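Local coordinates for protein (hdlp (histone deacetylase-like protein)) (Aquifex aeolicus, PDB 1C3P), which is a zinc-binding bacterial homologue of histone deacetylases that probably has deacetylase activity, at residues 39-44 with 308-313; 214-219 with 244-249. All coordinates share one frame; numbering follows the deposited sequence.

Contact 1: 39-44 with 308-313; sequences NLIDEK and LIWCEL
A buried indole N-H here donates its hydrogen bond to a main-chain carbonyl in a loop: W310 NE1 lies 2.9 Å from L40 O. The oxygen sits at the edge of the indole, almost exactly in its plane, yet the bond is clearly bent, with an N-H...O angle of 134°. Seen from the carbonyl, the nitrogen is tilted modestly off the plane of the C=O group. W310 can reach across because its CG stands anti to the backbone N (chi1 180°), which carries the ring toward the loop; the turn about CB-CG then brings the nitrogen-bearing edge to L40 O.

Helix 28-37 ends just before this loop in a Schellman motif, with N39 at positive phi, and the chain then turns through L40 and I41 toward strand 46-48, at one border of the parallel sheet of the arginase-like deacetylase fold. Helix 299-314 flanks that sheet, and W310 also packs on V4 and L6 of strand 4-8. K35, from the helix that has just ended, makes a cation-pi contact with the same indole.

Beside the hydrogen bond runs an apolar contact. L40 points its CB toward the helix, and with CG anti to its own carbonyl carbon (chi1 -67°) the CD1 branch meets C311 SG at 3.6 Å; the same leucine touches R316. I41, next in the loop, reaches W310 instead, its side chain crossing the indole at about a right angle, with I41 CB 4.0 Å from W310 NE1; the modelled approach of its CD1 is too close to be trusted. A phenylalanine in place of W310 has no N-H to offer L40 O, and the loop would probably be less firmly fixed to the helix.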
loop_
_atom_site.group_PDB
_atom_site.type_symbol
_atom_site.label_atom_id
_atom_site.label_comp_id
_atom_site.label_asym_id
_atom_site.label_seq_id
_atom_site.Cartn_x
_atom_site.Cartn_y
_atom_site.Cartn_z
ATOM N N ASN A 39 -4.627 7.261 22.336
ATOM C CA ASN A 39 -4.010 8.549 22.657
ATOM C C ASN A 39 -2.620 8.627 22.054
ATOM O O ASN A 39 -1.660 9.074 22.701
ATOM C CB ASN A 39 -3.948 8.763 24.175
ATOM C CG ASN A 39 -5.312 8.681 24.814
ATOM O OD1 ASN A 39 -6.247 9.331 24.366
ATOM N ND2 ASN A 39 -5.436 7.875 25.868
ATOM N N LEU A 40 -2.514 8.177 20.804
ATOM C CA LEU A 40 -1.232 8.187 20.106
ATOM C C LEU A 40 -1.146 9.221 18.981
ATOM O O LEU A 40 -0.232 9.181 18.161
ATOM C CB LEU A 40 -0.906 6.796 19.556
ATOM C CG LEU A 40 -0.624 5.726 20.617
ATOM C CD1 LEU A 40 -0.279 4.410 19.938
ATOM C CD2 LEU A 40 0.529 6.164 21.492
ATOM N N ILE A 41 -2.084 10.160 18.965
ATOM C CA ILE A 41 -2.062 11.198 17.952
ATOM C C ILE A 41 -2.711 12.506 18.435
ATOM O O ILE A 41 -3.708 12.489 19.149
ATOM C CB ILE A 41 -2.758 10.712 16.647
ATOM C CG1 ILE A 41 -2.577 11.762 15.559
ATOM C CG2 ILE A 41 -4.233 10.461 16.881
ATOM C CD1 ILE A 41 -1.153 12.038 15.257
ATOM N N ASP A 42 -2.124 13.637 18.046
ATOM C CA ASP A 42 -2.658 14.947 18.424
ATOM C C ASP A 42 -3.144 15.677 17.174
ATOM O O ASP A 42 -2.608 15.469 16.092
ATOM C CB ASP A 42 -1.582 15.785 19.115
ATOM C CG ASP A 42 -1.009 15.097 20.335
ATOM O OD1 ASP A 42 -1.808 14.681 21.200
ATOM O OD2 ASP A 42 0.236 14.978 20.431
ATOM N N GLU A 43 -4.139 16.546 17.335
ATOM C CA GLU A 43 -4.710 17.301 16.217
ATOM C C GLU A 43 -3.729 17.977 15.283
ATOM O O GLU A 43 -3.913 17.968 14.064
ATOM C CB GLU A 43 -5.665 18.389 16.714
ATOM C CG GLU A 43 -6.983 17.895 17.267
ATOM C CD GLU A 43 -7.935 19.046 17.540
ATOM O OE1 GLU A 43 -8.241 19.794 16.586
ATOM O OE2 GLU A 43 -8.375 19.211 18.696
ATOM N N LYS A 44 -2.693 18.581 15.840
ATOM C CA LYS A 44 -1.742 19.289 15.006
ATOM C C LYS A 44 -0.823 18.409 14.160
ATOM O O LYS A 44 -0.037 18.914 13.364
ATOM C CB LYS A 44 -0.969 20.276 15.880
ATOM C CG LYS A 44 -1.950 21.302 16.475
ATOM C CD LYS A 44 -1.325 22.346 17.381
ATOM C CE LYS A 44 -2.400 23.310 17.879
ATOM N NZ LYS A 44 -1.858 24.349 18.793
ATOM N N LEU A 308 2.105 0.776 14.733
ATOM C CA LEU A 308 3.546 0.644 14.959
ATOM C C LEU A 308 4.304 1.624 14.054
ATOM O O LEU A 308 5.282 2.266 14.469
ATOM C CB LEU A 308 4.027 -0.789 14.684
ATOM C CG LEU A 308 3.525 -1.885 15.629
ATOM C CD1 LEU A 308 4.186 -3.241 15.289
ATOM C CD2 LEU A 308 3.864 -1.473 17.069
ATOM N N ILE A 309 3.855 1.740 12.809
ATOM C CA ILE A 309 4.499 2.655 11.877
ATOM C C ILE A 309 4.352 4.090 12.370
ATOM O O ILE A 309 5.308 4.866 12.334
ATOM C CB ILE A 309 3.868 2.588 10.471
ATOM C CG1 ILE A 309 4.056 1.195 9.868
ATOM C CG2 ILE A 309 4.494 3.650 9.583
ATOM C CD1 ILE A 309 5.509 0.809 9.674
ATOM N N TRP A 310 3.157 4.453 12.827
ATOM C CA TRP A 310 2.958 5.830 13.287
ATOM C C TRP A 310 3.836 6.129 14.510
ATOM O O TRP A 310 4.451 7.198 14.598
ATOM C CB TRP A 310 1.486 6.085 13.601
ATOM C CG TRP A 310 1.239 7.469 14.081
ATOM C CD1 TRP A 310 0.793 7.833 15.319
ATOM C CD2 TRP A 310 1.530 8.694 13.381
ATOM N NE1 TRP A 310 0.796 9.203 15.437
ATOM C CE2 TRP A 310 1.243 9.756 14.264
ATOM C CE3 TRP A 310 2.008 8.994 12.096
ATOM C CZ2 TRP A 310 1.417 11.097 13.904
ATOM C CZ3 TRP A 310 2.182 10.323 11.737
ATOM C CH2 TRP A 310 1.887 11.361 12.640
ATOM N N CYS A 311 3.909 5.178 15.439
ATOM C CA CYS A 311 4.744 5.352 16.623
ATOM C C CYS A 311 6.214 5.538 16.240
ATOM O O CYS A 311 6.882 6.399 16.802
ATOM C CB CYS A 311 4.577 4.166 17.595
ATOM S SG CYS A 311 2.991 4.115 18.500
ATOM N N GLU A 312 6.718 4.753 15.279
ATOM C CA GLU A 312 8.118 4.891 14.826
ATOM C C GLU A 312 8.376 6.289 14.260
ATOM O O GLU A 312 9.344 6.961 14.621
ATOM C CB GLU A 312 8.447 3.914 13.691
ATOM C CG GLU A 312 9.575 2.932 13.928
ATOM C CD GLU A 312 10.852 3.551 14.466
ATOM O OE1 GLU A 312 11.416 4.483 13.850
ATOM O OE2 GLU A 312 11.297 3.080 15.527
ATOM N N LEU A 313 7.518 6.715 13.336
ATOM C CA LEU A 313 7.673 8.024 12.698
ATOM C C LEU A 313 7.518 9.184 13.674
ATOM O O LEU A 313 8.305 10.131 13.640
ATOM C CB LEU A 313 6.646 8.203 11.578
ATOM C CG LEU A 313 6.754 7.327 10.329
ATOM C CD1 LEU A 313 5.570 7.619 9.423
ATOM C CD2 LEU A 313 8.059 7.612 9.614
#

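Contact 2: 214-219 with 244-249; sequences KGYNLN and EVFEPE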
loop_
_atom_site.group_PDB
_atom_site.type_symbol
_atom_site.label_atom_id
_atom_site.label_comp_id
_atom_site.label_asym_id
_atom_site.label_seq_id
_atom_site.Cartn_x
_atom_site.Cartn_y
_atom_site.Cartn_z
ATOM N N LYS A 214 14.696 -1.080 -19.308
ATOM C CA LYS A 214 15.071 -2.471 -19.057
ATOM C C LYS A 214 16.150 -2.424 -17.979
ATOM O O LYS A 214 17.176 -1.777 -18.150
ATOM C CB LYS A 214 15.584 -3.109 -20.358
ATOM C CG LYS A 214 15.712 -4.613 -20.365
ATOM C CD LYS A 214 15.987 -5.072 -21.796
ATOM C CE LYS A 214 15.948 -6.578 -21.939
ATOM N NZ LYS A 214 16.110 -7.007 -23.357
ATOM N N GLY A 215 15.904 -3.098 -16.859
ATOM C CA GLY A 215 16.846 -3.088 -15.753
ATOM C C GLY A 215 16.382 -2.179 -14.617
ATOM O O GLY A 215 17.025 -2.085 -13.568
ATOM N N TYR A 216 15.252 -1.508 -14.814
ATOM C CA TYR A 216 14.744 -0.601 -13.787
ATOM C C TYR A 216 13.415 -1.023 -13.160
ATOM O O TYR A 216 12.662 -0.194 -12.656
ATOM C CB TYR A 216 14.644 0.830 -14.343
ATOM C CG TYR A 216 15.992 1.431 -14.683
ATOM C CD1 TYR A 216 16.732 0.969 -15.773
ATOM C CD2 TYR A 216 16.555 2.426 -13.877
ATOM C CE1 TYR A 216 18.002 1.474 -16.050
ATOM C CE2 TYR A 216 17.828 2.940 -14.145
ATOM C CZ TYR A 216 18.544 2.455 -15.231
ATOM O OH TYR A 216 19.812 2.925 -15.480
ATOM N N ASN A 217 13.129 -2.314 -13.218
ATOM C CA ASN A 217 11.936 -2.868 -12.600
ATOM C C ASN A 217 12.443 -4.159 -11.979
ATOM O O ASN A 217 13.138 -4.923 -12.632
ATOM C CB ASN A 217 10.846 -3.166 -13.628
ATOM C CG ASN A 217 9.571 -3.688 -12.981
ATOM O OD1 ASN A 217 9.314 -4.901 -12.934
ATOM N ND2 ASN A 217 8.775 -2.774 -12.456
ATOM N N LEU A 218 12.113 -4.402 -10.718
ATOM C CA LEU A 218 12.601 -5.609 -10.070
ATOM C C LEU A 218 11.492 -6.211 -9.242
ATOM O O LEU A 218 11.041 -5.593 -8.273
ATOM C CB LEU A 218 13.789 -5.280 -9.149
ATOM C CG LEU A 218 14.733 -6.436 -8.778
ATOM C CD1 LEU A 218 15.578 -6.043 -7.577
ATOM C CD2 LEU A 218 13.968 -7.676 -8.457
ATOM N N ASN A 219 11.045 -7.399 -9.635
ATOM C CA ASN A 219 10.009 -8.114 -8.898
ATOM C C ASN A 219 10.663 -9.231 -8.102
ATOM O O ASN A 219 11.493 -9.963 -8.630
ATOM C CB ASN A 219 8.969 -8.758 -9.839
ATOM C CG ASN A 219 8.117 -7.741 -10.565
ATOM O OD1 ASN A 219 7.766 -6.701 -10.002
ATOM N ND2 ASN A 219 7.734 -8.054 -11.808
ATOM N N GLU A 244 22.926 -0.758 -5.781
ATOM C CA GLU A 244 24.108 -0.831 -6.644
ATOM C C GLU A 244 23.877 -0.318 -8.061
ATOM O O GLU A 244 24.828 -0.013 -8.776
ATOM C CB GLU A 244 24.642 -2.265 -6.720
ATOM C CG GLU A 244 24.994 -2.873 -5.364
ATOM C CD GLU A 244 25.712 -4.210 -5.485
ATOM O OE1 GLU A 244 25.924 -4.875 -4.444
ATOM O OE2 GLU A 244 26.080 -4.586 -6.621
ATOM N N VAL A 245 22.618 -0.211 -8.461
ATOM C CA VAL A 245 22.278 0.233 -9.803
ATOM C C VAL A 245 21.515 1.555 -9.877
ATOM O O VAL A 245 21.490 2.198 -10.924
ATOM C CB VAL A 245 21.427 -0.841 -10.520
ATOM C CG1 VAL A 245 20.954 -0.334 -11.874
ATOM C CG2 VAL A 245 22.248 -2.102 -10.702
ATOM N N PHE A 246 20.920 1.979 -8.771
ATOM C CA PHE A 246 20.114 3.199 -8.796
ATOM C C PHE A 246 20.338 4.071 -7.560
ATOM O O PHE A 246 20.244 3.587 -6.435
ATOM C CB PHE A 246 18.636 2.773 -8.875
ATOM C CG PHE A 246 17.691 3.859 -9.320
ATOM C CD1 PHE A 246 17.663 4.279 -10.643
ATOM C CD2 PHE A 246 16.786 4.412 -8.422
ATOM C CE1 PHE A 246 16.736 5.235 -11.075
ATOM C CE2 PHE A 246 15.854 5.371 -8.839
ATOM C CZ PHE A 246 15.827 5.781 -10.160
ATOM N N GLU A 247 20.648 5.349 -7.768
ATOM C CA GLU A 247 20.841 6.303 -6.663
ATOM C C GLU A 247 19.650 7.262 -6.714
ATOM O O GLU A 247 19.682 8.281 -7.405
ATOM C CB GLU A 247 22.146 7.095 -6.827
ATOM C CG GLU A 247 23.430 6.351 -6.441
ATOM C CD GLU A 247 23.786 5.195 -7.371
ATOM O OE1 GLU A 247 22.983 4.247 -7.493
ATOM O OE2 GLU A 247 24.879 5.231 -7.979
ATOM N N PRO A 248 18.592 6.972 -5.937
ATOM C CA PRO A 248 17.380 7.794 -5.910
ATOM C C PRO A 248 17.563 9.222 -5.424
ATOM O O PRO A 248 18.366 9.471 -4.530
ATOM C CB PRO A 248 16.463 7.013 -4.962
ATOM C CG PRO A 248 17.003 5.592 -5.038
ATOM C CD PRO A 248 18.472 5.890 -4.944
ATOM N N GLU A 249 16.812 10.145 -6.024
ATOM C CA GLU A 249 16.818 11.543 -5.599
ATOM C C GLU A 249 15.728 11.580 -4.547
ATOM O O GLU A 249 15.726 12.415 -3.639
ATOM C CB GLU A 249 16.419 12.487 -6.736
ATOM C CG GLU A 249 17.399 12.536 -7.900
ATOM C CD GLU A 249 16.968 13.520 -8.966
ATOM O OE1 GLU A 249 15.824 13.406 -9.449
ATOM O OE2 GLU A 249 17.775 14.408 -9.327
#
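F246 meets Y216 through one side of its ring. From its backbone, F246 sets CG anti to the N (chi1 -163°), and the bond to CB heads toward the 214-219 segment; CB and CG carry the ring across but stay more than 4.2 Å from the tyrosine. At CD1 contact begins: it lies 3.8 Å from Y216 CE2 and 3.9 Å from Y216 CD2. One atom further, CE1 stands 4.0 Å from Y216 CD2, in the tyrosine's plane and at its edge. CZ, at the tip, has passed this closest region. The two planes stand at 83° with centroids 6.0 Å apart, and the approach to the phenylalanine is oblique.

The pair spans a beta-alpha-beta crossover: Y216 directly precedes its first strand, 217-222, helix 228-245 follows, and F246 lies in the link into the second strand, 250-254. Between those two strands in the sheet run 185-192 and 162-166, and they help enclose the pair. F186 touches both rings, while L163 packs on F246.

No hydrogen bond or salt bridge joins the two segments. Their attraction is therefore probably chiefly dispersion between ring carbons, and depends on close fit rather than on charge.

Overall arrangement
Along the chain the order is 39-44, 214-219, 244-249, 308-313, so both halves of contact 2 fall between the halves of contact 1. Their centres are 32 Å apart and their nearest atoms about 16 Å, without touching. The shared element is the eight-stranded parallel sheet: contact 1 joins the loop entering border strand 46-48 to helix 299-314, while contact 2 lies where the opposite border strand, 217-222, begins. Contact 1 thus ties an early part of the deacetylase domain to a late one, and contact 2 joins neighbouring parts of a single crossover. Both are remote from the zinc ligands D168, H170 and D258.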